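Local coordinates for protein acyl-CoA thioester hydrolase HI0827 (Haemophilus influenzae Rd KW20, PDB 3BJK) that hydrolyses acyl-coenzyme A thioesters with broad specificity in its natural form, assembling as a hexamer (a trimer of dimers) of hotdog-fold subunits, at residues W37-S40 / Q41-M44; A47-A50 / K51-A54; V100-V103 / A104-P107. The protein carries 1 engineered substitution. All coordinates share one frame; numbering follows the deposited sequence.

Interaction 1 (W37-S40 / Q41-M44); sequences WIMS and QMAM. Engineered in segment 41-44: Ala43 (natural residue Asp).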
loop_
_atom_site.group_PDB
_atom_site.type_symbol
_atom_site.label_atom_id
_atom_site.label_comp_id
_atom_site.label_asym_id
_atom_site.label_seq_id
_atom_site.Cartn_x
_atom_site.Cartn_y
_atom_site.Cartn_z
ATOM N N TRP C 37 -1.046 8.299 9.181
ATOM C CA TRP C 37 -2.141 7.349 9.090
ATOM C C TRP C 37 -3.282 7.849 9.974
ATOM O O TRP C 37 -4.431 7.758 9.568
ATOM C CB TRP C 37 -1.682 5.932 9.489
ATOM C CG TRP C 37 -2.796 4.886 9.466
ATOM C CD1 TRP C 37 -3.200 4.157 8.407
ATOM C CD2 TRP C 37 -3.673 4.511 10.580
ATOM N NE1 TRP C 37 -4.246 3.330 8.773
ATOM C CE2 TRP C 37 -4.527 3.502 10.107
ATOM C CE3 TRP C 37 -3.779 4.917 11.920
ATOM C CZ2 TRP C 37 -5.505 2.898 10.911
ATOM C CZ3 TRP C 37 -4.712 4.293 12.735
ATOM C CH2 TRP C 37 -5.576 3.278 12.224
ATOM N N ILE C 38 -2.957 8.333 11.173
ATOM C CA ILE C 38 -3.971 8.838 12.127
ATOM C C ILE C 38 -4.727 10.021 11.485
ATOM O O ILE C 38 -5.944 10.052 11.468
ATOM C CB ILE C 38 -3.359 9.265 13.532
ATOM C CG1 ILE C 38 -2.577 8.110 14.162
ATOM C CG2 ILE C 38 -4.467 9.799 14.463
ATOM C CD1 ILE C 38 -1.794 8.446 15.449
ATOM N N MET C 39 -3.971 10.977 10.934
ATOM C CA MET C 39 -4.560 12.127 10.217
ATOM C C MET C 39 -5.514 11.725 9.092
ATOM O O MET C 39 -6.603 12.346 8.942
ATOM C CB MET C 39 -3.439 13.008 9.666
ATOM C CG MET C 39 -2.602 13.660 10.762
ATOM S SD MET C 39 -1.478 14.956 10.177
ATOM C CE MET C 39 -0.178 14.073 9.544
ATOM N N SER C 40 -5.112 10.715 8.301
ATOM C CA SER C 40 -5.919 10.158 7.216
ATOM C C SER C 40 -7.202 9.558 7.720
ATOM O O SER C 40 -8.263 9.790 7.112
ATOM C CB SER C 40 -5.159 9.086 6.441
ATOM O OG SER C 40 -4.066 9.644 5.786
ATOM N N GLN C 41 -7.124 8.794 8.831
ATOM C CA GLN C 41 -8.334 8.206 9.467
ATOM C C GLN C 41 -9.284 9.326 9.905
ATOM O O GLN C 41 -10.468 9.291 9.629
ATOM C CB GLN C 41 -7.947 7.338 10.700
ATOM C CG GLN C 41 -7.318 6.062 10.354
ATOM C CD GLN C 41 -8.256 5.085 9.647
ATOM O OE1 GLN C 41 -8.020 4.792 8.523
ATOM N NE2 GLN C 41 -9.357 4.641 10.296
ATOM N N MET C 42 -8.762 10.345 10.576
ATOM C CA MET C 42 -9.582 11.516 10.987
ATOM C C MET C 42 -10.203 12.193 9.799
ATOM O O MET C 42 -11.374 12.492 9.841
ATOM C CB MET C 42 -8.768 12.516 11.791
ATOM C CG MET C 42 -8.267 11.956 13.162
ATOM S SD MET C 42 -7.607 13.212 14.272
ATOM C CE MET C 42 -6.062 13.545 13.494
ATOM N N ALA C 43 -9.417 12.370 8.724
ATOM C CA ALA C 43 -9.895 12.979 7.487
ATOM C C ALA C 43 -11.044 12.214 6.817
ATOM O O ALA C 43 -12.080 12.830 6.357
ATOM C CB ALA C 43 -8.759 13.095 6.520
ATOM N N MET C 44 -10.854 10.900 6.709
ATOM C CA MET C 44 -11.833 10.033 6.117
ATOM C C MET C 44 -13.109 9.984 6.944
ATOM O O MET C 44 -14.229 10.132 6.394
ATOM C CB MET C 44 -11.222 8.650 5.958
ATOM C CG MET C 44 -12.143 7.544 5.604
ATOM S SD MET C 44 -11.235 6.064 5.075
ATOM C CE MET C 44 -9.858 6.689 4.223
#

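Interaction 2 (A47-A50 / K51-A54); sequences AILA and KEIA. With EDO (1,2-ethanediol), chain S.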
loop_
_atom_site.group_PDB
_atom_site.type_symbol
_atom_site.label_atom_id
_atom_site.label_comp_id
_atom_site.label_asym_id
_atom_site.label_seq_id
_atom_site.Cartn_x
_atom_site.Cartn_y
_atom_site.Cartn_z
ATOM N N ALA C 47 -14.974 13.372 6.992
ATOM C CA ALA C 47 -15.610 13.549 5.668
ATOM C C ALA C 47 -16.885 12.773 5.486
ATOM O O ALA C 47 -17.831 13.282 4.807
ATOM C CB ALA C 47 -14.646 13.168 4.580
ATOM N N ILE C 48 -16.951 11.580 6.053
ATOM C CA ILE C 48 -18.179 10.753 6.001
ATOM C C ILE C 48 -19.346 11.554 6.612
ATOM O O ILE C 48 -20.401 11.652 6.033
ATOM C CB ILE C 48 -18.018 9.378 6.727
ATOM C CG1 ILE C 48 -17.099 8.424 5.928
ATOM C CG2 ILE C 48 -19.369 8.694 6.902
ATOM C CD1 ILE C 48 -16.729 7.082 6.649
ATOM N N LEU C 49 -19.122 12.086 7.806
ATOM C CA LEU C 49 -20.125 12.850 8.532
ATOM C C LEU C 49 -20.501 14.158 7.756
ATOM O O LEU C 49 -21.680 14.490 7.598
ATOM C CB LEU C 49 -19.634 13.168 9.923
ATOM C CG LEU C 49 -20.710 13.378 11.039
ATOM C CD1 LEU C 49 -20.288 14.426 11.993
ATOM C CD2 LEU C 49 -22.162 13.581 10.595
ATOM N N ALA C 50 -19.494 14.842 7.224
ATOM C CA ALA C 50 -19.761 15.972 6.329
ATOM C C ALA C 50 -20.582 15.569 5.115
ATOM O O ALA C 50 -21.525 16.272 4.782
ATOM C CB ALA C 50 -18.494 16.646 5.886
ATOM N N LYS C 51 -20.250 14.475 4.431
ATOM C CA LYS C 51 -21.042 14.105 3.278
ATOM C C LYS C 51 -22.479 13.764 3.676
ATOM O O LYS C 51 -23.391 14.000 2.918
ATOM C CB LYS C 51 -20.421 12.906 2.545
ATOM C CG LYS C 51 -19.092 13.221 1.945
ATOM C CD LYS C 51 -18.426 12.011 1.504
ATOM C CE LYS C 51 -16.962 12.189 1.255
ATOM N NZ LYS C 51 -16.367 10.846 1.392
ATOM N N GLU C 52 -22.641 13.145 4.856
ATOM C CA GLU C 52 -23.959 12.789 5.347
ATOM C C GLU C 52 -24.842 14.077 5.481
ATOM O O GLU C 52 -25.951 14.153 4.977
ATOM C CB GLU C 52 -23.861 12.005 6.658
ATOM C CG GLU C 52 -23.550 10.511 6.477
ATOM C CD GLU C 52 -23.155 9.813 7.785
ATOM O OE1 GLU C 52 -22.703 10.485 8.758
ATOM O OE2 GLU C 52 -23.284 8.578 7.820
ATOM N N ILE C 53 -24.277 15.084 6.115
ATOM C CA ILE C 53 -24.920 16.362 6.385
ATOM C C ILE C 53 -25.140 17.152 5.089
ATOM O O ILE C 53 -26.198 17.734 4.893
ATOM C CB ILE C 53 -24.053 17.181 7.413
ATOM C CG1 ILE C 53 -24.090 16.477 8.777
ATOM C CG2 ILE C 53 -24.480 18.698 7.520
ATOM C CD1 ILE C 53 -23.192 17.105 9.758
ATOM N N ALA C 54 -24.129 17.153 4.232
ATOM C CA ALA C 54 -24.148 17.908 2.977
ATOM C C ALA C 54 -24.995 17.259 1.900
ATOM O O ALA C 54 -25.306 17.913 0.895
ATOM C CB ALA C 54 -22.694 18.087 2.455
HETATM C C1 EDO S . -22.776 7.868 11.598
HETATM O O1 EDO S . -23.795 8.273 10.653
HETATM C C2 EDO S . -21.662 8.916 11.699
HETATM O O2 EDO S . -20.903 9.089 10.502
#

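Interaction 3 (V100-V103 / A104-P107); sequences VKKV and ASEP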
loop_
_atom_site.group_PDB
_atom_site.type_symbol
_atom_site.label_atom_id
_atom_site.label_comp_id
_atom_site.label_asym_id
_atom_site.label_seq_id
_atom_site.Cartn_x
_atom_site.Cartn_y
_atom_site.Cartn_z
ATOM N N VAL C 100 -8.650 4.759 21.256
ATOM C CA VAL C 100 -8.143 3.390 21.180
ATOM C C VAL C 100 -8.815 2.514 22.249
ATOM O O VAL C 100 -9.166 2.974 23.347
ATOM C CB VAL C 100 -6.587 3.386 21.380
ATOM C CG1 VAL C 100 -6.071 2.113 21.916
ATOM C CG2 VAL C 100 -5.859 3.808 20.079
ATOM N N LYS C 101 -8.983 1.240 21.902
ATOM C CA LYS C 101 -9.356 0.176 22.845
ATOM C C LYS C 101 -8.334 -0.968 22.788
ATOM O O LYS C 101 -8.036 -1.481 21.693
ATOM C CB LYS C 101 -10.760 -0.346 22.497
ATOM C CG LYS C 101 -11.338 -1.419 23.439
ATOM C CD LYS C 101 -12.691 -1.928 22.884
ATOM C CE LYS C 101 -13.393 -2.868 23.768
ATOM N NZ LYS C 101 -14.751 -3.273 23.284
ATOM N N LYS C 102 -7.797 -1.340 23.955
ATOM C CA LYS C 102 -6.889 -2.476 24.104
ATOM C C LYS C 102 -7.724 -3.756 24.205
ATOM O O LYS C 102 -8.439 -3.966 25.192
ATOM C CB LYS C 102 -6.060 -2.386 25.407
ATOM C CG LYS C 102 -5.262 -1.113 25.626
ATOM C CD LYS C 102 -4.381 -0.838 24.463
ATOM C CE LYS C 102 -2.989 -0.389 24.886
ATOM N NZ LYS C 102 -2.118 -0.229 23.667
ATOM N N VAL C 103 -7.596 -4.612 23.199
ATOM C CA VAL C 103 -8.325 -5.908 23.144
ATOM C C VAL C 103 -7.394 -7.119 23.202
ATOM O O VAL C 103 -7.826 -8.207 23.629
ATOM C CB VAL C 103 -9.225 -6.008 21.878
ATOM C CG1 VAL C 103 -10.259 -4.873 21.861
ATOM C CG2 VAL C 103 -8.384 -5.940 20.583
ATOM N N ALA C 104 -6.141 -6.944 22.765
ATOM C CA ALA C 104 -5.141 -8.035 22.790
ATOM C C ALA C 104 -3.750 -7.590 23.259
ATOM O O ALA C 104 -2.769 -8.332 23.097
ATOM C CB ALA C 104 -5.038 -8.710 21.427
ATOM N N SER C 105 -3.678 -6.404 23.860
ATOM C CA SER C 105 -2.505 -5.936 24.594
ATOM C C SER C 105 -2.983 -5.516 25.976
ATOM O O SER C 105 -4.176 -5.361 26.188
ATOM C CB SER C 105 -1.905 -4.730 23.903
ATOM O OG SER C 105 -2.448 -3.548 24.467
ATOM N N GLU C 106 -2.059 -5.327 26.917
ATOM C CA GLU C 106 -2.428 -5.005 28.295
ATOM C C GLU C 106 -2.424 -3.497 28.538
ATOM O O GLU C 106 -1.638 -2.766 27.919
ATOM C CB GLU C 106 -1.495 -5.715 29.283
ATOM C CG GLU C 106 -1.652 -7.222 29.277
ATOM C CD GLU C 106 -2.888 -7.706 30.043
ATOM O OE1 GLU C 106 -3.854 -6.924 30.197
ATOM O OE2 GLU C 106 -2.887 -8.875 30.508
ATOM N N PRO C 107 -3.335 -3.009 29.402
ATOM C CA PRO C 107 -4.403 -3.719 30.098
ATOM C C PRO C 107 -5.623 -3.815 29.193
ATOM O O PRO C 107 -5.990 -2.831 28.527
ATOM C CB PRO C 107 -4.684 -2.844 31.318
ATOM C CG PRO C 107 -4.312 -1.458 30.867
ATOM C CD PRO C 107 -3.355 -1.569 29.706
#

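Interaction 1 (W37-S40 / Q41-M44)
Met44 N donates to Ser40 O over 2.8 Å with an N-H...O angle of 162°, and Ala43 N reaches Met39 O over the same 2.8 Å. With Gln41 N to Trp37 O and Met42 N to Ile38 O they form the unbroken i to i+4 pattern of an alpha helix, which sets the side chains of 37-40 beside those one turn later. Trp37 and Gln41 form the aromatic part of the contact. With chi1 at 178°, CG of Trp37 lies opposite the backbone N and the indole runs along the helix flank. Gln41 bends at chi2 and lays its aliphatic part on that ring: Gln41 CG sits 3.6 Å from the centroid of the Trp37 six-membered ring and only 7° off the normal, a CH-pi contact over the face. The Gln41 amide follows nearly parallel to the ring, with CD 3.7 Å from Trp37 CZ2. On another flank Met42 runs alongside Ile38, and the kink at its thioether brings Met42 CE to 4.2 Å from Ile38 CG2 and 4.4 Å from Met39 CG. These apolar groups face the sheet, Met42 touching Thr115, Ala117 and Phe119 of strand 111-123. Ser40 OG hydrogen-bonds back to Gly36 O, one turn earlier. Ala43, an engineered residue replacing Asp, packs on Met39 of the second subunit. A long, largely buried helix packed in the curve of an antiparallel sheet is the hallmark of the hotdog fold, and here it also faces the second subunit.

Interaction 2 (A47-A50 / K51-A54)
Leu49 and Ile53 meet through their branch ends, Leu49 CD2 lying 3.8 Å from Ile53 CD1. Leu49 keeps CG roughly trans to the backbone N (chi1 -153°), but chi2 (-144°) falls away from a staggered value, and together they swing CD2 forward along the helix although the CB itself heads away from 51-54. The same methyl comes within 3.6 Å of Glu52 OE1, with the two side chains crossing at about a right angle. Glu52 is extended beyond CG and runs side by side with Ile48, whose CG2 stands 4.0 Å from Glu52 OE2, so the carboxylate is bordered by carbon from both residues. Its oxygens then split their bonds: the ethanediol, probably from the crystallisation liquor, gives O2 to Glu52 OE1 and O1 to Glu52 OE2, each at 2.9 Å. Lys51, also extended, starts over the backbone of the previous turn, with CG 3.1 Å from Ala47 O, and continues past Ala47 CB. That carbonyl is the acceptor of Lys51 N at 2.7 Å, one of four i to i+4 bonds here. Glu52 OE2 makes salt bridges to Lys101 and Arg19 of the third subunit, and Arg19 NH1 also bonds to the diol. Two cations and two hydroxyls around a buried carboxylate would be expected to favour its ionised form, making this helix turn an electrostatic link between subunits with a hydrophobic surround.

Interaction 3 (V100-V103 / A104-P107)
Lys102 carries the contact, reaching Ser105 and Pro107 near the end of strand 91-101, where the chain turns into the following loop. Before it, Val100 and Lys101 are tied by backbone hydrogen bonds to Tyr112 and Val77 on the flanking strands, while Lys101 NZ forms a salt bridge to Glu52 of the third subunit. At Lys102 the CB aims into the loop and lies 3.2 Å from Pro107 O. The chain then bends at chi2 (-54°) and again at chi3, curling round the Ser105 hydroxyl: Ser105 OG is 3.3 Å from Lys102 CD and 3.2 Å from Lys102 CE. Much of the touching is thus by Lys102 methylenes, and the ammonium's salt bridge goes to Asp76. Ser105 O, 3.6 Å from Lys102 CB, is buried by the contact and has no polar partner in the model. Val103 follows, with its CB pointing away, and makes a weak apolar approach in which its CG2 stands 4.4 Å from Ala104 CB. No clear hydrogen bond joins 100-103 to 104-107, and the cis peptide before Pro107 helps shape the return path. Lys102 also exchanges backbone bonds with Gly109 and Glu110, where the chain comes back. The arrangement is that of a long beta-hairpin loop, linking the adjacent antiparallel strands 91-101 and 111-123 of the hotdog sheet.

How the interactions relate
Interactions 1 and 2 belong to one element, helix 35-54, following each other along it with centres 15 Å apart; both are largely buried and rest on i to i+4 backbone bonds. Their side-chain chemistry diverges: aromatic and thioether contacts dominate in 37-44, whereas 47-54 adds a carboxylate at a subunit boundary. The centre of interaction 3 lies about 21 Å from the centre of the chain, in a partly exposed hairpin loop that relies on lysine methylenes against loop oxygens. Interactions 2 and 3 fall on opposite sides of that centre, with nearest atoms about 17 Å apart, yet both border the third subunit, and Glu52 and Lys101 form the same kind of intersubunit salt bridge seen from its two ends.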